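Beta-1,4-galactanase (Humicola insolens, PDB 1HJQ) hydrolyses the beta-1,4-galactosidic linkages of type I arabinogalactans, as an endo-acting TIM-barrel enzyme of glycoside hydrolase family 53. Local coordinates at residues E29-L32 with E33-L36; Y61-Q64 with L65-A69; N111-L114 with D115-R119; F201-S204 with D205-M208. All coordinates share one frame; numbering follows the deposited sequence.

All four contacts are local. Contacts 2 and 3 are turns in the middle of helices 59-71 and 102-123, with regular main-chain bonding. Contact 1 is the start of helix 32-38, and contact 4 is a loop turn that runs into barrel strand 208-212. Contact 2 is the most buried; the other three each mix covered and solvent-facing residues. Contact 2 touches two of the others: R68 meets E33 of contact 1 in a salt bridge, and I63 packs on R119 of contact 3. Contact 4 stands apart, with its centre about 35 Å from that of contact 1. It relies on a carboxylate and a ring pair, while contact 3 carries a glycan.

Contact 1: residues E29-L32 with E33-L36; sequences EKPL and EYIL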
# COMPACT_ATOMS: atom_id res chain seq x y z
N GLU A 29 17.75 -21.03 1.10
CA GLU A 29 17.57 -20.07 0.02
C GLU A 29 16.44 -20.46 -0.94
O GLU A 29 16.32 -21.62 -1.32
CB GLU A 29 18.88 -19.93 -0.77
CG GLU A 29 18.83 -18.88 -1.86
CD GLU A 29 20.18 -18.62 -2.51
OE1 GLU A 29 21.19 -18.53 -1.78
OE2 GLU A 29 20.23 -18.50 -3.75
N LYS A 30 15.60 -19.50 -1.31
CA LYS A 30 14.50 -19.73 -2.25
C LYS A 30 13.98 -18.37 -2.71
O LYS A 30 14.36 -17.34 -2.15
CB LYS A 30 13.33 -20.49 -1.59
CG LYS A 30 13.63 -21.13 -0.25
CD LYS A 30 12.55 -20.76 0.75
CE LYS A 30 11.50 -21.84 0.88
NZ LYS A 30 11.83 -22.80 1.98
N PRO A 31 13.13 -18.35 -3.74
CA PRO A 31 12.58 -17.08 -4.24
C PRO A 31 11.70 -16.48 -3.14
O PRO A 31 10.94 -17.20 -2.48
CB PRO A 31 11.77 -17.51 -5.46
CG PRO A 31 12.48 -18.76 -5.92
CD PRO A 31 12.76 -19.47 -4.62
N LEU A 32 11.81 -15.17 -2.94
CA LEU A 32 11.07 -14.47 -1.89
C LEU A 32 9.59 -14.84 -1.75
O LEU A 32 9.11 -15.08 -0.64
CB LEU A 32 11.21 -12.96 -2.07
CG LEU A 32 10.72 -12.05 -0.95
CD1 LEU A 32 11.38 -12.43 0.36
CD2 LEU A 32 11.03 -10.60 -1.29
N GLU A 33 8.86 -14.89 -2.87
CA GLU A 33 7.44 -15.21 -2.79
C GLU A 33 7.17 -16.47 -1.97
O GLU A 33 6.13 -16.57 -1.31
CB GLU A 33 6.81 -15.34 -4.20
CG GLU A 33 7.37 -16.46 -5.08
CD GLU A 33 8.52 -16.00 -5.96
OE1 GLU A 33 9.43 -15.30 -5.44
OE2 GLU A 33 8.52 -16.34 -7.16
N TYR A 34 8.09 -17.43 -1.99
CA TYR A 34 7.90 -18.66 -1.23
C TYR A 34 8.25 -18.50 0.24
O TYR A 34 7.61 -19.10 1.10
CB TYR A 34 8.67 -19.81 -1.87
CG TYR A 34 8.11 -20.16 -3.22
CD1 TYR A 34 8.74 -19.74 -4.39
CD2 TYR A 34 6.89 -20.83 -3.32
CE1 TYR A 34 8.16 -19.98 -5.64
CE2 TYR A 34 6.30 -21.07 -4.56
CZ TYR A 34 6.95 -20.64 -5.72
OH TYR A 34 6.37 -20.89 -6.94
N ILE A 35 9.26 -17.69 0.53
CA ILE A 35 9.61 -17.43 1.92
C ILE A 35 8.44 -16.69 2.56
O ILE A 35 8.14 -16.90 3.73
CB ILE A 35 10.87 -16.56 2.04
CG1 ILE A 35 12.09 -17.33 1.54
CG2 ILE A 35 11.06 -16.13 3.49
CD1 ILE A 35 13.33 -16.50 1.45
N LEU A 36 7.79 -15.83 1.78
CA LEU A 36 6.64 -15.08 2.26
C LEU A 36 5.44 -15.98 2.55
O LEU A 36 4.84 -15.90 3.62
CB LEU A 36 6.21 -14.01 1.25
CG LEU A 36 7.22 -12.92 0.90
CD1 LEU A 36 6.53 -11.93 -0.03
CD2 LEU A 36 7.72 -12.23 2.16
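P31 takes the N-cap position of helix 32-38, and its carbonyl receives the first bond of the helix, from Y34 N to P31 O at 2.9 Å. That donor lies 36° out of the carbonyl plane. A weak bond from I35 N reaches the same P31 O. One residue on, L36 N bonds to L32 O at 2.9 Å, and the regular helical pattern has begun.

The side chains divide between two sides of this turn. On one, the P31 ring meets Y34: CB lies at the edge of the tyrosine ring, in its plane, 3.9 Å from CD1. E33 also returns to P31. Its CG sits between the backbone N and the carbonyl carbon (chi1 62°) and the chain bends at chi2, which brings E33 CD within 3.6 Å of P31 CB. The same carboxylate forms a salt bridge with R68 of helix 59-71.

On the other side the contacts are apolar. L32 CG meets L36 CG at 4.1 Å, one turn up the helix, and L32 also packs on F316. K30 lays its CD against I35 CG1 at 3.5 Å, while its NZ pairs with E38.

The aliphatic part of K30 thus packs while its charge is met further along the helix. E33, in the first turn, probably also interacts favourably with the helix N-terminus.

Contact 2: residues Y61-Q64 with L65-A69; sequences YNIQ and LARRA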
# COMPACT_ATOMS: atom_id res chain seq x y z
N TYR A 61 7.20 -5.02 -15.56
CA TYR A 61 7.86 -5.37 -14.31
C TYR A 61 6.87 -5.96 -13.32
O TYR A 61 7.16 -6.96 -12.66
CB TYR A 61 8.51 -4.11 -13.71
CG TYR A 61 9.19 -4.33 -12.37
CD1 TYR A 61 8.45 -4.50 -11.20
CD2 TYR A 61 10.58 -4.41 -12.27
CE1 TYR A 61 9.07 -4.74 -9.97
CE2 TYR A 61 11.21 -4.65 -11.06
CZ TYR A 61 10.45 -4.82 -9.91
OH TYR A 61 11.08 -5.07 -8.71
N ASN A 62 5.70 -5.35 -13.20
CA ASN A 62 4.70 -5.83 -12.26
C ASN A 62 4.03 -7.12 -12.70
O ASN A 62 3.51 -7.86 -11.86
CB ASN A 62 3.66 -4.75 -11.98
CG ASN A 62 4.16 -3.71 -11.00
OD1 ASN A 62 4.26 -3.97 -9.80
ND2 ASN A 62 4.50 -2.53 -11.51
N ILE A 63 4.04 -7.39 -13.99
CA ILE A 63 3.43 -8.62 -14.49
C ILE A 63 4.31 -9.81 -14.16
O ILE A 63 3.81 -10.89 -13.84
CB ILE A 63 3.19 -8.55 -16.00
CG1 ILE A 63 1.99 -7.64 -16.26
CG2 ILE A 63 2.96 -9.95 -16.56
CD1 ILE A 63 1.51 -7.65 -17.67
N GLN A 64 5.63 -9.63 -14.22
CA GLN A 64 6.55 -10.71 -13.89
C GLN A 64 6.37 -11.04 -12.41
O GLN A 64 6.37 -12.21 -12.02
CB GLN A 64 7.99 -10.30 -14.17
CG GLN A 64 8.83 -11.41 -14.79
CD GLN A 64 10.25 -10.97 -15.11
OE1 GLN A 64 10.47 -9.95 -15.78
NE2 GLN A 64 11.23 -11.73 -14.63
N LEU A 65 6.21 -10.00 -11.59
CA LEU A 65 6.02 -10.18 -10.16
C LEU A 65 4.71 -10.89 -9.84
O LEU A 65 4.68 -11.85 -9.07
CB LEU A 65 6.02 -8.83 -9.44
CG LEU A 65 7.40 -8.25 -9.15
CD1 LEU A 65 7.28 -6.98 -8.31
CD2 LEU A 65 8.21 -9.29 -8.41
N ALA A 66 3.63 -10.40 -10.43
CA ALA A 66 2.32 -10.98 -10.21
C ALA A 66 2.35 -12.48 -10.51
O ALA A 66 2.00 -13.30 -9.67
CB ALA A 66 1.29 -10.29 -11.10
N ARG A 67 2.78 -12.82 -11.72
CA ARG A 67 2.85 -14.21 -12.13
C ARG A 67 3.58 -15.01 -11.06
O ARG A 67 3.12 -16.08 -10.65
CB ARG A 67 3.55 -14.30 -13.48
CG ARG A 67 3.36 -15.62 -14.20
CD ARG A 67 3.90 -15.52 -15.61
NE ARG A 67 3.05 -14.70 -16.47
CZ ARG A 67 3.51 -13.99 -17.50
NH1 ARG A 67 4.81 -13.99 -17.78
NH2 ARG A 67 2.68 -13.28 -18.25
N ARG A 68 4.70 -14.49 -10.58
CA ARG A 68 5.46 -15.18 -9.54
C ARG A 68 4.66 -15.27 -8.24
O ARG A 68 4.59 -16.33 -7.63
CB ARG A 68 6.79 -14.46 -9.27
CG ARG A 68 7.87 -14.73 -10.31
CD ARG A 68 9.13 -13.91 -10.06
NE ARG A 68 9.68 -14.15 -8.72
CZ ARG A 68 10.82 -13.63 -8.28
NH1 ARG A 68 11.54 -12.85 -9.08
NH2 ARG A 68 11.24 -13.89 -7.05
N ALA A 69 4.07 -14.16 -7.83
CA ALA A 69 3.28 -14.12 -6.61
C ALA A 69 2.16 -15.16 -6.64
O ALA A 69 1.87 -15.81 -5.64
CB ALA A 69 2.70 -12.73 -6.42
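Helix 59-71 connects strands 43-48 and 75-80 in a beta-alpha-beta unit of the TIM barrel, and Y61 and L65 touch along it. Y61 CE1 comes to 3.3 Å from L65 CD1, the methyl approaching the ring obliquely. The Y61 ring leaves with chi1 178°, beside its own carbonyl carbon, which turns it along the helix to L65. Its hydroxyl bonds to S10 O, beyond the helix.

The main chain is regular. A66 N bonds to N62 O at 2.9 Å and R67 N to I63 O at 3.0 Å. R68 N to Q64 O is longer, at 3.2 Å, and L65 N to Y61 O is weak.

I63 meets R67 on another side of the helix. Its CG2 lies over one face of the guanidinium, 3.7 Å from R67 NH2. R68 passes CG by Q64 O at 3.4 Å and carries its guanidinium on to salt bridges with E33 and with E16 of helix 12-17.

The chemistry follows the surroundings. L65 and A69 pack on strand 43-48, and A66 on F120 of helix 102-123. R67 keeps its charged end against I63, while R68 carries its charge outward and links this helix to neighbouring ones.

Contact 3: residues N111-L114 with D115-R119; sequences NYTL and DSMNR. With NAG (2-acetamido-2-deoxy-beta-D-glucopyranose), chain B.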
# COMPACT_ATOMS: atom_id res chain seq x y z
N ASN A 111 -7.95 5.52 -19.72
CA ASN A 111 -7.32 4.63 -20.69
C ASN A 111 -6.16 3.89 -20.04
O ASN A 111 -6.02 2.68 -20.20
CB ASN A 111 -6.77 5.40 -21.89
CG ASN A 111 -7.84 6.07 -22.71
OD1 ASN A 111 -9.01 5.70 -22.66
ND2 ASN A 111 -7.43 7.07 -23.49
N TYR A 112 -5.35 4.63 -19.30
CA TYR A 112 -4.19 4.06 -18.63
C TYR A 112 -4.58 2.92 -17.70
O TYR A 112 -4.05 1.81 -17.81
CB TYR A 112 -3.43 5.13 -17.84
CG TYR A 112 -2.35 4.55 -16.95
CD1 TYR A 112 -1.20 3.99 -17.50
CD2 TYR A 112 -2.51 4.50 -15.57
CE1 TYR A 112 -0.24 3.38 -16.70
CE2 TYR A 112 -1.56 3.89 -14.76
CZ TYR A 112 -0.43 3.33 -15.33
OH TYR A 112 0.51 2.73 -14.53
N THR A 113 -5.49 3.21 -16.77
CA THR A 113 -5.93 2.21 -15.81
C THR A 113 -6.58 1.05 -16.55
O THR A 113 -6.27 -0.11 -16.28
CB THR A 113 -6.95 2.80 -14.83
OG1 THR A 113 -6.37 3.91 -14.14
CG2 THR A 113 -7.37 1.74 -13.80
N LEU A 114 -7.46 1.37 -17.49
CA LEU A 114 -8.15 0.36 -18.29
C LEU A 114 -7.16 -0.60 -18.94
O LEU A 114 -7.21 -1.81 -18.71
CB LEU A 114 -8.98 1.03 -19.39
CG LEU A 114 -9.69 0.07 -20.35
CD1 LEU A 114 -10.71 -0.75 -19.59
CD2 LEU A 114 -10.35 0.85 -21.47
N ASP A 115 -6.26 -0.06 -19.75
CA ASP A 115 -5.27 -0.88 -20.42
C ASP A 115 -4.41 -1.65 -19.43
O ASP A 115 -4.12 -2.83 -19.64
CB ASP A 115 -4.39 -0.01 -21.31
CG ASP A 115 -5.17 0.63 -22.45
OD1 ASP A 115 -6.40 0.41 -22.52
OD2 ASP A 115 -4.57 1.35 -23.27
N SER A 116 -4.01 -1.00 -18.34
CA SER A 116 -3.19 -1.65 -17.34
C SER A 116 -3.89 -2.87 -16.73
O SER A 116 -3.31 -3.95 -16.64
CB SER A 116 -2.82 -0.67 -16.22
OG SER A 116 -1.94 0.33 -16.68
N MET A 117 -5.13 -2.69 -16.30
CA MET A 117 -5.87 -3.80 -15.72
C MET A 117 -6.06 -4.92 -16.74
O MET A 117 -5.92 -6.10 -16.43
CB MET A 117 -7.21 -3.32 -15.19
CG MET A 117 -7.10 -2.40 -13.98
SD MET A 117 -6.63 -3.25 -12.44
CE MET A 117 -4.83 -3.25 -12.59
N ASN A 118 -6.36 -4.54 -17.98
CA ASN A 118 -6.55 -5.53 -19.03
C ASN A 118 -5.25 -6.27 -19.29
O ASN A 118 -5.24 -7.40 -19.78
CB ASN A 118 -7.04 -4.87 -20.32
CG ASN A 118 -8.54 -4.63 -20.32
OD1 ASN A 118 -9.31 -5.48 -19.87
ND2 ASN A 118 -8.96 -3.48 -20.83
N ARG A 119 -4.14 -5.63 -18.93
CA ARG A 119 -2.84 -6.24 -19.12
C ARG A 119 -2.74 -7.49 -18.24
O ARG A 119 -2.23 -8.53 -18.65
CB ARG A 119 -1.75 -5.24 -18.76
CG ARG A 119 -0.39 -5.64 -19.22
CD ARG A 119 -0.28 -5.64 -20.73
NE ARG A 119 1.02 -6.17 -21.13
CZ ARG A 119 2.18 -5.53 -20.97
NH1 ARG A 119 2.21 -4.32 -20.43
NH2 ARG A 119 3.31 -6.12 -21.33
C1 NAG B . -8.21 7.47 -24.65
C2 NAG B . -7.52 8.64 -25.38
C3 NAG B . -8.34 9.04 -26.62
C4 NAG B . -8.59 7.81 -27.51
C5 NAG B . -9.27 6.73 -26.66
C6 NAG B . -9.60 5.47 -27.44
C7 NAG B . -6.25 10.40 -24.34
C8 NAG B . -6.29 11.92 -24.29
N2 NAG B . -7.40 9.76 -24.47
O3 NAG B . -7.65 10.03 -27.36
O4 NAG B . -9.41 8.16 -28.61
O5 NAG B . -8.41 6.37 -25.56
O6 NAG B . -8.79 4.38 -27.03
O7 NAG B . -5.17 9.82 -24.26
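Y112 and S116 make the most distinctive contact of this turn of helix 102-123. Four main-chain bonds of the usual i to i+4 kind run through it. D115 N to N111 O and M117 N to T113 O are both 2.8 Å. N118 N to L114 O is 3.0 Å, and S116 N to Y112 O is 2.9 Å.

The side-chain hydrogen bond is added to these. S116 OG donates to Y112 O at 2.8 Å, from the opposite face of the carbonyl plane to S116 N. Two donors from one residue therefore grip one oxygen. The serine torsion, chi1 -68°, sets OG back along the helix toward that carbonyl.

Packing contacts are fewer. S116 OG also lies over one face of the Y112 ring, 3.5 Å above its plane and toward the rim, while the ring meets W98 beyond the helix. With an alanine in place of Y112, W98 would probably lose its aromatic neighbour and the S116 hydroxyl the ring beside it. L114 CD1 rests near N118 ND2, whose amide oxygen OD1 bonds to R168 N. T113 and M117 lie side by side, and both pack on F80.

The covalent contact is N111 ND2 to NAG C1, at 1.5 Å. N111, Y112 and T113 form an N-glycosylation sequon.

This turn thus has two unlike sides. Its sugar-bearing side faces outward, T113 and M117 turn to the barrel strand, and the serine hydroxyl is satisfied by the helix itself.

Contact 4: residues F201-S204 with D205-M208; sequences FEMS and DFDM
F201 packs on both D205 and F206. Its CE1 lies 3.6 Å from D205 CB, and its CZ is 3.7 Å from F206 CD1. The two phenyl rings are nearly parallel, with planes at 21°, but are slid apart and barely overlap. F206 reaches back because its CG sits between the backbone N and the carbonyl carbon (chi1 71°).

E202 is tied to D205 in two ways. E202 N donates to D205 OD2 at 2.6 Å, on the anti side of that oxygen and 34° out of the carboxylate plane. In return D205 N bonds to E202 O at 2.9 Å, closing a type I turn through M203 and S204. The E202 carboxylate stays 4.6 Å from D205, measured OE2 to OD2, so the two like charges are near but not touching.

D205 OD2 also accepts from H158 ND1, and OD1 from W162 NE1, both on helix 150-165. An alanine at D205 would probably leave E202 N, H158 and W162 without their acceptor and loosen the polar tie between the turn and that helix.

M203 brings SD to the F206 ring. Its carbonyl O and that of F206 both accept from K239 NZ, which also makes a cation-pi contact with F206. S204 O is joined to D207 OD1 through one water.

This is an alpha-to-beta connection of a TIM barrel, leading from helix 185-198 into strand 208-212.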
# COMPACT_ATOMS: atom_id res chain seq x y z
N PHE A 201 -17.38 11.35 -8.09
CA PHE A 201 -16.91 10.12 -7.45
C PHE A 201 -18.01 9.63 -6.53
O PHE A 201 -18.24 10.20 -5.46
CB PHE A 201 -15.64 10.38 -6.65
CG PHE A 201 -14.93 9.13 -6.22
CD1 PHE A 201 -14.65 8.13 -7.13
CD2 PHE A 201 -14.51 8.98 -4.90
CE1 PHE A 201 -13.96 6.99 -6.75
CE2 PHE A 201 -13.81 7.84 -4.51
CZ PHE A 201 -13.53 6.85 -5.43
N GLU A 202 -18.68 8.56 -6.93
CA GLU A 202 -19.79 8.02 -6.17
C GLU A 202 -19.43 6.95 -5.16
O GLU A 202 -18.39 6.31 -5.25
CB GLU A 202 -20.84 7.47 -7.12
CG GLU A 202 -21.16 8.39 -8.28
CD GLU A 202 -22.37 7.93 -9.06
OE1 GLU A 202 -23.48 7.92 -8.48
OE2 GLU A 202 -22.22 7.57 -10.25
N MET A 203 -20.33 6.75 -4.21
CA MET A 203 -20.14 5.74 -3.18
C MET A 203 -19.97 4.35 -3.77
O MET A 203 -19.25 3.52 -3.22
CB MET A 203 -21.32 5.75 -2.21
CG MET A 203 -21.40 7.00 -1.37
SD MET A 203 -19.87 7.29 -0.46
CE MET A 203 -19.95 5.92 0.70
N SER A 204 -20.62 4.10 -4.90
CA SER A 204 -20.51 2.78 -5.53
C SER A 204 -19.28 2.64 -6.41
O SER A 204 -19.06 1.59 -7.01
CB SER A 204 -21.78 2.48 -6.35
OG SER A 204 -21.98 3.44 -7.38
N ASP A 205 -18.47 3.70 -6.50
CA ASP A 205 -17.25 3.67 -7.32
C ASP A 205 -16.07 3.01 -6.64
O ASP A 205 -15.11 2.63 -7.31
CB ASP A 205 -16.84 5.08 -7.76
CG ASP A 205 -17.74 5.65 -8.83
OD1 ASP A 205 -18.23 4.88 -9.68
OD2 ASP A 205 -17.94 6.88 -8.84
N PHE A 206 -16.10 2.89 -5.31
CA PHE A 206 -15.00 2.24 -4.62
C PHE A 206 -15.47 1.31 -3.52
O PHE A 206 -16.61 1.40 -3.07
CB PHE A 206 -13.99 3.26 -4.07
CG PHE A 206 -14.49 4.07 -2.91
CD1 PHE A 206 -15.55 4.94 -3.06
CD2 PHE A 206 -13.83 4.01 -1.69
CE1 PHE A 206 -15.95 5.76 -2.00
CE2 PHE A 206 -14.21 4.82 -0.63
CZ PHE A 206 -15.27 5.70 -0.79
N ASP A 207 -14.59 0.42 -3.09
CA ASP A 207 -14.95 -0.56 -2.08
C ASP A 207 -14.11 -0.52 -0.81
O ASP A 207 -14.58 -0.90 0.26
CB ASP A 207 -14.84 -1.96 -2.69
CG ASP A 207 -15.45 -2.03 -4.07
OD1 ASP A 207 -16.68 -1.82 -4.19
OD2 ASP A 207 -14.71 -2.29 -5.04
N MET A 208 -12.88 -0.05 -0.93
CA MET A 208 -12.01 -0.02 0.23
C MET A 208 -11.41 1.34 0.50
O MET A 208 -11.30 2.20 -0.38
CB MET A 208 -10.87 -1.03 0.07
CG MET A 208 -11.30 -2.47 -0.17
SD MET A 208 -9.90 -3.63 -0.19
CE MET A 208 -9.66 -3.86 1.56
O HOH W 1 -16.90 -0.42 -6.34